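Local coordinates for protein CDP-glucose-4,6-dehydratase (Yersinia pseudotuberculosis, PDB 1RKX) that catalyses, with NAD as its bound cofactor, the 4,6-dehydration of CDP-D-glucose, as a member of the short-chain dehydrogenase/reductase superfamily, at residues L25-W28 with L29-M32; W143-R146 with E147-M151; V167-S170 with Y171-S174; H343-S346 with I347-N351. One frame throughout, in Å; residues are numbered along the deposited sequence.

In the fold
Along the chain the four contacts follow one another in the order of their numbers, and each is local. Interaction 1 belongs to helix 20-31, inside the first beta-alpha-beta unit of the seven-stranded parallel Rossmann sheet; interaction 4 belongs to the late helix 342-355, which packs against that helix, so their centres are about 10 Å apart. Interactions 2 and 3 come between them in sequence, in the loop after strand 126-130 and on the following helix 156-175, with centres about 19 Å apart. Interactions 1 and 2 have centres about 31 Å apart, on opposite sides of the chain's centre. Helix 342-355 thus lies against the first Rossmann helix, while 2 and 3 reach neighbouring subunits.

Interaction 1 (L25-W28 with L29-M32); sequences LSLW and LQTM
From Leu-25 to Thr-31 the backbone is regular alpha helix, with Leu-29 N bonded to Leu-25 O at 2.9 Å and its two successors repeating the pattern, until Met-32 leaves helical geometry. This is the end of helix 20-31, the helix of the Rossmann beta-alpha-beta unit made with strands 11-15 and 35-40. The last turn is finished by a shared acceptor: Trp-28 O takes Thr-31 OG1 at 2.7 Å and Met-32 N at 3.2 Å, both from the same face of its carbonyl plane. The second bond is bent, with an N-H...O angle of 136°, whereas the hydroxyl is brought in by a chi1 of 69°, which sets OG1 between the backbone N and the carbonyl carbon.

Apolar side chains line the inner flank. Leu-25 CG lies 4.0 Å from Leu-29 CD1, the two chains slanting past each other, and both leucines rest on Leu-243 of helix 236-251. Leu-25 also touches Met-87, an NAD-binding residue. The indole of Trp-28 reaches Ile-350 and Met-354 of helix 342-355 and also touches Ser-240 and Leu-243.

Met-32 makes a Met-aromatic contact with the same indole. Its thioether bends back at chi3, bringing SD to 4.5 Å from the five-membered ring centroid, 59° off the ring normal, and CE to 3.6 Å from Trp-28 CD1.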
loop_
_atom_site.group_PDB
_atom_site.type_symbol
_atom_site.label_atom_id
_atom_site.label_comp_id
_atom_site.label_asym_id
_atom_site.label_seq_id
_atom_site.Cartn_x
_atom_site.Cartn_y
_atom_site.Cartn_z
ATOM N N LEU C 25 -23.740 22.042 17.082
ATOM C CA LEU C 25 -23.045 21.362 18.175
ATOM C C LEU C 25 -23.198 22.128 19.491
ATOM O O LEU C 25 -23.454 21.525 20.542
ATOM C CB LEU C 25 -21.554 21.188 17.869
ATOM C CG LEU C 25 -20.782 20.440 18.969
ATOM C CD1 LEU C 25 -21.330 19.024 19.116
ATOM C CD2 LEU C 25 -19.294 20.392 18.638
ATOM N N SER C 26 -23.032 23.446 19.436
ATOM C CA SER C 26 -23.161 24.275 20.632
ATOM C C SER C 26 -24.566 24.166 21.217
ATOM O O SER C 26 -24.727 24.030 22.431
ATOM C CB SER C 26 -22.831 25.731 20.306
ATOM O OG SER C 26 -21.459 25.854 19.961
ATOM N N LEU C 27 -25.578 24.221 20.354
ATOM C CA LEU C 27 -26.965 24.100 20.801
ATOM C C LEU C 27 -27.184 22.737 21.447
ATOM O O LEU C 27 -27.849 22.625 22.482
ATOM C CB LEU C 27 -27.930 24.254 19.629
ATOM C CG LEU C 27 -28.155 25.654 19.063
ATOM C CD1 LEU C 27 -28.997 25.567 17.789
ATOM C CD2 LEU C 27 -28.845 26.519 20.120
ATOM N N TRP C 28 -26.618 21.699 20.834
ATOM C CA TRP C 28 -26.754 20.336 21.342
ATOM C C TRP C 28 -26.139 20.233 22.734
ATOM O O TRP C 28 -26.756 19.704 23.661
ATOM C CB TRP C 28 -26.064 19.345 20.398
ATOM C CG TRP C 28 -26.521 17.911 20.562
ATOM C CD1 TRP C 28 -27.072 17.341 21.680
ATOM C CD2 TRP C 28 -26.441 16.869 19.580
ATOM N NE1 TRP C 28 -27.340 16.009 21.451
ATOM C CE2 TRP C 28 -26.963 15.693 20.171
ATOM C CE3 TRP C 28 -25.978 16.813 18.259
ATOM C CZ2 TRP C 28 -27.034 14.473 19.482
ATOM C CZ3 TRP C 28 -26.048 15.595 17.571
ATOM C CH2 TRP C 28 -26.575 14.444 18.190
ATOM N N LEU C 29 -24.918 20.743 22.874
ATOM C CA LEU C 29 -24.211 20.726 24.151
ATOM C C LEU C 29 -25.012 21.491 25.207
ATOM O O LEU C 29 -25.140 21.039 26.345
ATOM C CB LEU C 29 -22.821 21.357 23.991
ATOM C CG LEU C 29 -21.808 20.540 23.177
ATOM C CD1 LEU C 29 -20.587 21.392 22.832
ATOM C CD2 LEU C 29 -21.399 19.311 23.982
ATOM N N GLN C 30 -25.546 22.649 24.825
ATOM C CA GLN C 30 -26.343 23.453 25.752
ATOM C C GLN C 30 -27.553 22.668 26.260
ATOM O O GLN C 30 -27.819 22.641 27.464
ATOM C CB GLN C 30 -26.815 24.742 25.080
ATOM C CG GLN C 30 -25.687 25.699 24.713
ATOM C CD GLN C 30 -26.166 26.899 23.920
ATOM O OE1 GLN C 30 -25.384 27.535 23.202
ATOM N NE2 GLN C 30 -27.448 27.224 24.048
ATOM N N THR C 31 -28.281 22.022 25.350
ATOM C CA THR C 31 -29.460 21.259 25.750
ATOM C C THR C 31 -29.127 20.120 26.705
ATOM O O THR C 31 -29.979 19.703 27.486
ATOM C CB THR C 31 -30.211 20.670 24.536
ATOM O OG1 THR C 31 -29.427 19.638 23.932
ATOM C CG2 THR C 31 -30.487 21.747 23.514
ATOM N N MET C 32 -27.896 19.619 26.653
ATOM C CA MET C 32 -27.501 18.528 27.534
ATOM C C MET C 32 -26.908 19.018 28.853
ATOM O O MET C 32 -26.386 18.230 29.637
ATOM C CB MET C 32 -26.525 17.589 26.819
ATOM C CG MET C 32 -27.152 16.877 25.624
ATOM S SD MET C 32 -26.171 15.506 24.988
ATOM C CE MET C 32 -24.762 16.403 24.284
#

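Interaction 2 (W143-R146 with E147-M151); sequences WGYR and ENEAM
Arg-146 and Glu-149 grip one another twice through the backbone of the former. Arg-146 N donates to Glu-149 OE2 at 2.8 Å in a nearly straight bond (168°), using the carboxylate's anti lone pair, and Glu-149 N returns a bond to Arg-146 O at 3.1 Å, approaching from above the carbonyl plane. In the glutamate an extended chi2 of -171° carries the carboxylate back to the arginine N-H, where OE2 also lies 3.8 Å from Tyr-145 CD2, oblique to that ring.

The guanidinium itself does not pair with this carboxylate: Arg-146 NE is 4.5 Å from Glu-149 OE2, which lies well out of the guanidinium plane, so the attraction is probably one of charge alone. The Glu-149 N to Arg-146 O bond closes a type I beta turn from Arg-146 to Glu-149, in the loop between strand 126-130 and helix 156-175, and the carboxylate bond braces its first residue. The outer ends of both side chains serve the assembly: Arg-146 NH2 forms a salt bridge with Glu-149 of the second subunit, and Glu-149 OE1 forms the reciprocal one with Arg-146 of that second subunit.

Glu-147, at the second position of the turn, sends its carboxylate elsewhere, OE2 accepting from Asn-261 N. Its own backbone N is buried by the turn with no partner in the model. At the next position, Asn-148 OD1 accepts from a water at 2.9 Å, and that water takes Arg-146 NH2 at 3.0 Å, lying in the guanidinium plane at its edge.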
loop_
_atom_site.group_PDB
_atom_site.type_symbol
_atom_site.label_atom_id
_atom_site.label_comp_id
_atom_site.label_asym_id
_atom_site.label_seq_id
_atom_site.Cartn_x
_atom_site.Cartn_y
_atom_site.Cartn_z
ATOM N N TRP C 143 -13.526 3.600 -4.173
ATOM C CA TRP C 143 -13.552 3.141 -2.792
ATOM C C TRP C 143 -13.505 4.198 -1.690
ATOM O O TRP C 143 -12.879 5.243 -1.839
ATOM C CB TRP C 143 -12.414 2.144 -2.581
ATOM C CG TRP C 143 -12.547 0.915 -3.438
ATOM C CD1 TRP C 143 -13.559 0.002 -3.401
ATOM C CD2 TRP C 143 -11.632 0.458 -4.438
ATOM N NE1 TRP C 143 -13.330 -1.000 -4.311
ATOM C CE2 TRP C 143 -12.155 -0.746 -4.964
ATOM C CE3 TRP C 143 -10.420 0.948 -4.946
ATOM C CZ2 TRP C 143 -11.506 -1.470 -5.972
ATOM C CZ3 TRP C 143 -9.776 0.227 -5.949
ATOM C CH2 TRP C 143 -10.323 -0.970 -6.449
ATOM N N GLY C 144 -14.178 3.903 -0.583
ATOM C CA GLY C 144 -14.185 4.813 0.547
ATOM C C GLY C 144 -12.846 4.724 1.251
ATOM O O GLY C 144 -12.297 3.633 1.422
ATOM N N TYR C 145 -12.314 5.867 1.667
ATOM C CA TYR C 145 -11.023 5.899 2.334
ATOM C C TYR C 145 -11.029 5.352 3.748
ATOM O O TYR C 145 -11.985 5.529 4.498
ATOM C CB TYR C 145 -10.466 7.323 2.336
ATOM C CG TYR C 145 -10.113 7.788 0.947
ATOM C CD1 TYR C 145 -11.071 8.370 0.119
ATOM C CD2 TYR C 145 -8.842 7.556 0.425
ATOM C CE1 TYR C 145 -10.767 8.704 -1.207
ATOM C CE2 TYR C 145 -8.529 7.883 -0.886
ATOM C CZ TYR C 145 -9.493 8.452 -1.698
ATOM O OH TYR C 145 -9.169 8.746 -3.001
ATOM N N ARG C 146 -9.940 4.681 4.098
ATOM C CA ARG C 146 -9.787 4.097 5.420
ATOM C C ARG C 146 -8.865 5.037 6.201
ATOM O O ARG C 146 -8.034 5.721 5.608
ATOM C CB ARG C 146 -9.238 2.670 5.260
ATOM C CG ARG C 146 -10.079 1.906 4.207
ATOM C CD ARG C 146 -9.898 0.387 4.113
ATOM N NE ARG C 146 -8.632 -0.023 3.532
ATOM C CZ ARG C 146 -8.457 -1.091 2.753
ATOM N NH1 ARG C 146 -9.471 -1.885 2.426
ATOM N NH2 ARG C 146 -7.243 -1.380 2.316
ATOM N N GLU C 147 -9.024 5.091 7.518
ATOM C CA GLU C 147 -8.234 6.011 8.334
ATOM C C GLU C 147 -6.718 5.898 8.265
ATOM O O GLU C 147 -6.015 6.862 8.573
ATOM C CB GLU C 147 -8.683 5.939 9.802
ATOM C CG GLU C 147 -10.064 6.529 10.054
ATOM C CD GLU C 147 -11.183 5.511 9.928
ATOM O OE1 GLU C 147 -10.943 4.404 9.395
ATOM O OE2 GLU C 147 -12.309 5.827 10.362
ATOM N N ASN C 148 -6.211 4.740 7.853
ATOM C CA ASN C 148 -4.770 4.531 7.769
ATOM C C ASN C 148 -4.156 4.939 6.427
ATOM O O ASN C 148 -2.969 4.720 6.204
ATOM C CB ASN C 148 -4.440 3.056 8.049
ATOM C CG ASN C 148 -4.892 2.125 6.931
ATOM O OD1 ASN C 148 -5.717 2.487 6.093
ATOM N ND2 ASN C 148 -4.355 0.908 6.927
ATOM N N GLU C 149 -4.946 5.537 5.541
ATOM C CA GLU C 149 -4.417 5.929 4.241
ATOM C C GLU C 149 -3.812 7.337 4.234
ATOM O O GLU C 149 -4.074 8.154 5.120
ATOM C CB GLU C 149 -5.498 5.749 3.165
ATOM C CG GLU C 149 -5.970 4.275 3.064
ATOM C CD GLU C 149 -6.884 3.989 1.878
ATOM O OE1 GLU C 149 -6.379 3.559 0.811
ATOM O OE2 GLU C 149 -8.105 4.190 2.013
ATOM N N ALA C 150 -2.998 7.605 3.217
ATOM C CA ALA C 150 -2.269 8.868 3.084
ATOM C C ALA C 150 -3.042 10.179 3.078
ATOM O O ALA C 150 -4.116 10.294 2.482
ATOM C CB ALA C 150 -1.378 8.806 1.850
ATOM N N MET C 151 -2.455 11.173 3.744
ATOM C CA MET C 151 -3.023 12.513 3.820
ATOM C C MET C 151 -2.515 13.302 2.609
ATOM O O MET C 151 -1.454 13.000 2.049
ATOM C CB MET C 151 -2.580 13.213 5.107
ATOM C CG MET C 151 -3.036 12.528 6.393
ATOM S SD MET C 151 -4.826 12.679 6.648
ATOM C CE MET C 151 -5.384 11.103 5.998
HETATM O O HOH W 1 -5.495 0.511 3.946
#

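Interaction 3 (V167-S170 with Y171-S174); sequences VTSS and YRNS
Val-167 and Tyr-171 stand one turn apart on helix 156-175, the helix that follows strand 126-130 in the Rossmann domain and carries the NAD-binding Lys-161 further back. Among the backbone bonds, Tyr-171 N meets Val-167 O at 2.9 Å, and the next three residues continue the i to i+4 pattern without a break.

The apolar contact faces helix 100-121. Val-167 CG1 sits 4.0 Å from Tyr-171 CD1, the two side chains lying alongside and pointing the same way, while Val-167 O approaches the tyrosine ring at its edge, near the ring plane. Both residues pack on Val-112 and Leu-115 of that helix, and Tyr-171 OH is hydrogen-bonded to Glu-116.

Water links the partly exposed flank. With chi1 at 177°, Ser-169 OG swings away from the backbone N and meets two waters, one at 2.6 Å and the other at 3.0 Å. The second also accepts from Arg-172 NH2 at 3.0 Å, in the plane of the guanidinium and at its edge; the first makes a weak bond to Asn-173 OD1. The other guanidinium terminus, NH1, is held by Val-188 O.

Two serine hydroxyls add further bonds. Ser-170 OG is bound to Tyr-154 O of the third subunit, and Ser-170 and Tyr-171 pack respectively on Tyr-104 and Pro-100 of that subunit, consistent with the intersubunit helix bundle of SDR enzymes. At Ser-170 O, Ser-174 OG joins the backbone N-H of its own residue, with N at 2.8 Å and OG at 2.9 Å, the hydroxyl tilted 35° from the carbonyl plane.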
loop_
_atom_site.group_PDB
_atom_site.type_symbol
_atom_site.label_atom_id
_atom_site.label_comp_id
_atom_site.label_asym_id
_atom_site.label_seq_id
_atom_site.Cartn_x
_atom_site.Cartn_y
_atom_site.Cartn_z
ATOM N N VAL C 167 -0.293 17.777 11.703
ATOM C CA VAL C 167 -0.014 18.577 12.900
ATOM C C VAL C 167 -0.561 17.901 14.157
ATOM O O VAL C 167 0.140 17.790 15.164
ATOM C CB VAL C 167 -0.646 19.993 12.795
ATOM C CG1 VAL C 167 -0.641 20.687 14.169
ATOM C CG2 VAL C 167 0.130 20.835 11.782
ATOM N N THR C 168 -1.811 17.460 14.095
ATOM C CA THR C 168 -2.435 16.818 15.246
ATOM C C THR C 168 -1.691 15.542 15.608
ATOM O O THR C 168 -1.470 15.262 16.782
ATOM C CB THR C 168 -3.915 16.490 14.981
ATOM O OG1 THR C 168 -4.603 17.675 14.567
ATOM C CG2 THR C 168 -4.576 15.963 16.262
ATOM N N SER C 169 -1.295 14.775 14.595
ATOM C CA SER C 169 -0.556 13.536 14.828
ATOM C C SER C 169 0.770 13.798 15.553
ATOM O O SER C 169 1.128 13.085 16.501
ATOM C CB SER C 169 -0.283 12.838 13.495
ATOM O OG SER C 169 0.489 11.674 13.686
ATOM N N SER C 170 1.504 14.816 15.107
ATOM C CA SER C 170 2.784 15.130 15.734
ATOM C C SER C 170 2.612 15.671 17.150
ATOM O O SER C 170 3.361 15.289 18.049
ATOM C CB SER C 170 3.574 16.144 14.908
ATOM O OG SER C 170 4.798 16.471 15.565
ATOM N N TYR C 171 1.638 16.556 17.350
ATOM C CA TYR C 171 1.415 17.111 18.683
ATOM C C TYR C 171 1.060 15.993 19.653
ATOM O O TYR C 171 1.538 15.976 20.786
ATOM C CB TYR C 171 0.305 18.166 18.668
ATOM C CG TYR C 171 0.833 19.583 18.744
ATOM C CD1 TYR C 171 1.388 20.206 17.623
ATOM C CD2 TYR C 171 0.830 20.284 19.951
ATOM C CE1 TYR C 171 1.932 21.492 17.706
ATOM C CE2 TYR C 171 1.373 21.565 20.047
ATOM C CZ TYR C 171 1.921 22.163 18.925
ATOM O OH TYR C 171 2.456 23.431 19.024
ATOM N N ARG C 172 0.231 15.056 19.202
ATOM C CA ARG C 172 -0.165 13.932 20.044
ATOM C C ARG C 172 1.050 13.080 20.397
ATOM O O ARG C 172 1.289 12.767 21.567
ATOM C CB ARG C 172 -1.212 13.066 19.332
ATOM C CG ARG C 172 -1.652 11.831 20.119
ATOM C CD ARG C 172 -2.841 11.146 19.451
ATOM N NE ARG C 172 -2.546 10.802 18.063
ATOM C CZ ARG C 172 -3.390 10.960 17.049
ATOM N NH1 ARG C 172 -4.603 11.461 17.252
ATOM N NH2 ARG C 172 -3.015 10.621 15.822
ATOM N N ASN C 173 1.822 12.708 19.383
ATOM C CA ASN C 173 3.005 11.880 19.590
ATOM C C ASN C 173 4.062 12.544 20.459
ATOM O O ASN C 173 4.699 11.889 21.288
ATOM C CB ASN C 173 3.633 11.520 18.243
ATOM C CG ASN C 173 2.873 10.432 17.513
ATOM O OD1 ASN C 173 3.068 10.221 16.317
ATOM N ND2 ASN C 173 2.010 9.723 18.235
ATOM N N SER C 174 4.244 13.846 20.263
ATOM C CA SER C 174 5.252 14.600 20.993
ATOM C C SER C 174 4.840 15.110 22.370
ATOM O O SER C 174 5.637 15.066 23.307
ATOM C CB SER C 174 5.709 15.795 20.156
ATOM O OG SER C 174 6.122 15.392 18.859
HETATM O O HOH W 2 3.072 11.968 13.323
HETATM O O HOH W 3 -0.045 10.198 16.205
#

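Interaction 4 (H343-S346 with I347-N351)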
loop_
_atom_site.group_PDB
_atom_site.type_symbol
_atom_site.label_atom_id
_atom_site.label_comp_id
_atom_site.label_asym_id
_atom_site.label_seq_id
_atom_site.Cartn_x
_atom_site.Cartn_y
_atom_site.Cartn_z
ATOM N N HIS C 343 -34.864 28.876 17.702
ATOM C CA HIS C 343 -34.023 28.396 18.788
ATOM C C HIS C 343 -34.703 27.148 19.340
ATOM O O HIS C 343 -34.086 26.093 19.465
ATOM C CB HIS C 343 -33.885 29.440 19.900
ATOM C CG HIS C 343 -33.144 28.938 21.101
ATOM N ND1 HIS C 343 -33.781 28.478 22.234
ATOM C CD2 HIS C 343 -31.820 28.761 21.319
ATOM C CE1 HIS C 343 -32.882 28.039 23.096
ATOM N NE2 HIS C 343 -31.683 28.197 22.564
ATOM N N GLU C 344 -35.986 27.279 19.663
ATOM C CA GLU C 344 -36.753 26.155 20.184
ATOM C C GLU C 344 -36.931 25.076 19.128
ATOM O O GLU C 344 -36.858 23.891 19.434
ATOM C CB GLU C 344 -38.130 26.618 20.664
ATOM C CG GLU C 344 -38.094 27.474 21.916
ATOM C CD GLU C 344 -37.300 26.827 23.037
ATOM O OE1 GLU C 344 -37.467 25.609 23.265
ATOM O OE2 GLU C 344 -36.512 27.539 23.695
ATOM N N TYR C 345 -37.172 25.487 17.887
ATOM C CA TYR C 345 -37.354 24.519 16.810
ATOM C C TYR C 345 -36.106 23.658 16.653
ATOM O O TYR C 345 -36.196 22.440 16.501
ATOM C CB TYR C 345 -37.646 25.225 15.484
ATOM C CG TYR C 345 -38.065 24.276 14.383
ATOM C CD1 TYR C 345 -39.408 23.934 14.203
ATOM C CD2 TYR C 345 -37.117 23.698 13.535
ATOM C CE1 TYR C 345 -39.796 23.042 13.204
ATOM C CE2 TYR C 345 -37.492 22.803 12.534
ATOM C CZ TYR C 345 -38.835 22.482 12.375
ATOM O OH TYR C 345 -39.228 21.607 11.389
ATOM N N SER C 346 -34.936 24.292 16.700
ATOM C CA SER C 346 -33.676 23.564 16.552
ATOM C C SER C 346 -33.438 22.624 17.722
ATOM O O SER C 346 -32.891 21.536 17.549
ATOM C CB SER C 346 -32.504 24.541 16.411
ATOM O OG SER C 346 -32.637 25.298 15.220
ATOM N N ILE C 347 -33.855 23.038 18.912
ATOM C CA ILE C 347 -33.690 22.198 20.093
ATOM C C ILE C 347 -34.540 20.944 19.926
ATOM O O ILE C 347 -34.109 19.835 20.244
ATOM C CB ILE C 347 -34.144 22.927 21.376
ATOM C CG1 ILE C 347 -33.311 24.194 21.579
ATOM C CG2 ILE C 347 -34.020 21.992 22.577
ATOM C CD1 ILE C 347 -31.820 23.948 21.634
ATOM N N THR C 348 -35.758 21.131 19.431
ATOM C CA THR C 348 -36.662 20.008 19.210
ATOM C C THR C 348 -36.093 19.075 18.144
ATOM O O THR C 348 -36.253 17.859 18.232
ATOM C CB THR C 348 -38.059 20.496 18.777
ATOM O OG1 THR C 348 -38.667 21.211 19.862
ATOM C CG2 THR C 348 -38.948 19.318 18.389
ATOM N N GLU C 349 -35.430 19.644 17.137
ATOM C CA GLU C 349 -34.844 18.824 16.087
ATOM C C GLU C 349 -33.781 17.924 16.696
ATOM O O GLU C 349 -33.684 16.745 16.365
ATOM C CB GLU C 349 -34.229 19.696 14.992
ATOM C CG GLU C 349 -33.716 18.893 13.817
ATOM C CD GLU C 349 -34.228 19.416 12.494
ATOM O OE1 GLU C 349 -35.444 19.681 12.389
ATOM O OE2 GLU C 349 -33.419 19.552 11.554
ATOM N N ILE C 350 -32.982 18.486 17.596
ATOM C CA ILE C 350 -31.948 17.713 18.260
ATOM C C ILE C 350 -32.600 16.605 19.077
ATOM O O ILE C 350 -32.119 15.472 19.091
ATOM C CB ILE C 350 -31.096 18.609 19.182
ATOM C CG1 ILE C 350 -30.208 19.520 18.324
ATOM C CG2 ILE C 350 -30.257 17.751 20.124
ATOM C CD1 ILE C 350 -29.544 20.653 19.089
ATOM N N ASN C 351 -33.700 16.930 19.749
ATOM C CA ASN C 351 -34.407 15.932 20.551
ATOM C C ASN C 351 -34.964 14.824 19.661
ATOM O O ASN C 351 -34.890 13.646 20.007
ATOM C CB ASN C 351 -35.546 16.578 21.347
ATOM C CG ASN C 351 -35.043 17.474 22.462
ATOM O OD1 ASN C 351 -34.092 17.134 23.170
ATOM N ND2 ASN C 351 -35.691 18.620 22.636
HETATM O O HOH W 4 -37.488 20.073 10.764
#
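Ile-347 folds its side chain back over the preceding turn towards His-343. Its CB lies 3.5 Å from Glu-344 O, and CG1, placed beside the backbone N by a chi1 of -60°, is modelled only 2.9 Å from His-343 O, closer than normal packing, which makes its exact position doubtful. The same CG1 lies over one face of the His-343 imidazole, offset toward its rim, with CE1 the nearest ring atom at 4.2 Å. At the tip CD1 stays 3.8 Å from His-343 O and packs against Thr-31 of helix 20-31.

The imidazole is also bonded to the next residue: His-343 ND1 donates to Glu-344 OE2 at 3.2 Å, with the oxygen in the ring plane but the carboxylate met from above its own plane, which probably helps to fix the ring's rotation. Beneath these groups the usual i to i+4 bonds run on, and Thr-348 OG1 adds a weak one to Glu-344 O.

On another flank Glu-349 OE1 comes to 3.7 Å from Tyr-345 CE2, the carboxylate plane inclined 60° to the ring. A water donates to OE1 at 2.6 Å; it is modelled doubtfully close to Tyr-345 OH. Glu-349 OE2 bonds to His-234, while Ser-346 OG is held by Met-342 O and Trp-332 NE1.

His-343, Ser-346, Ile-347 and Ile-350 all touch residues of helix 20-31, and Tyr-345 and Glu-349 meet helix 322-338: helix 342-355 is thus a C-terminal helix laid against the first helix of the Rossmann fold.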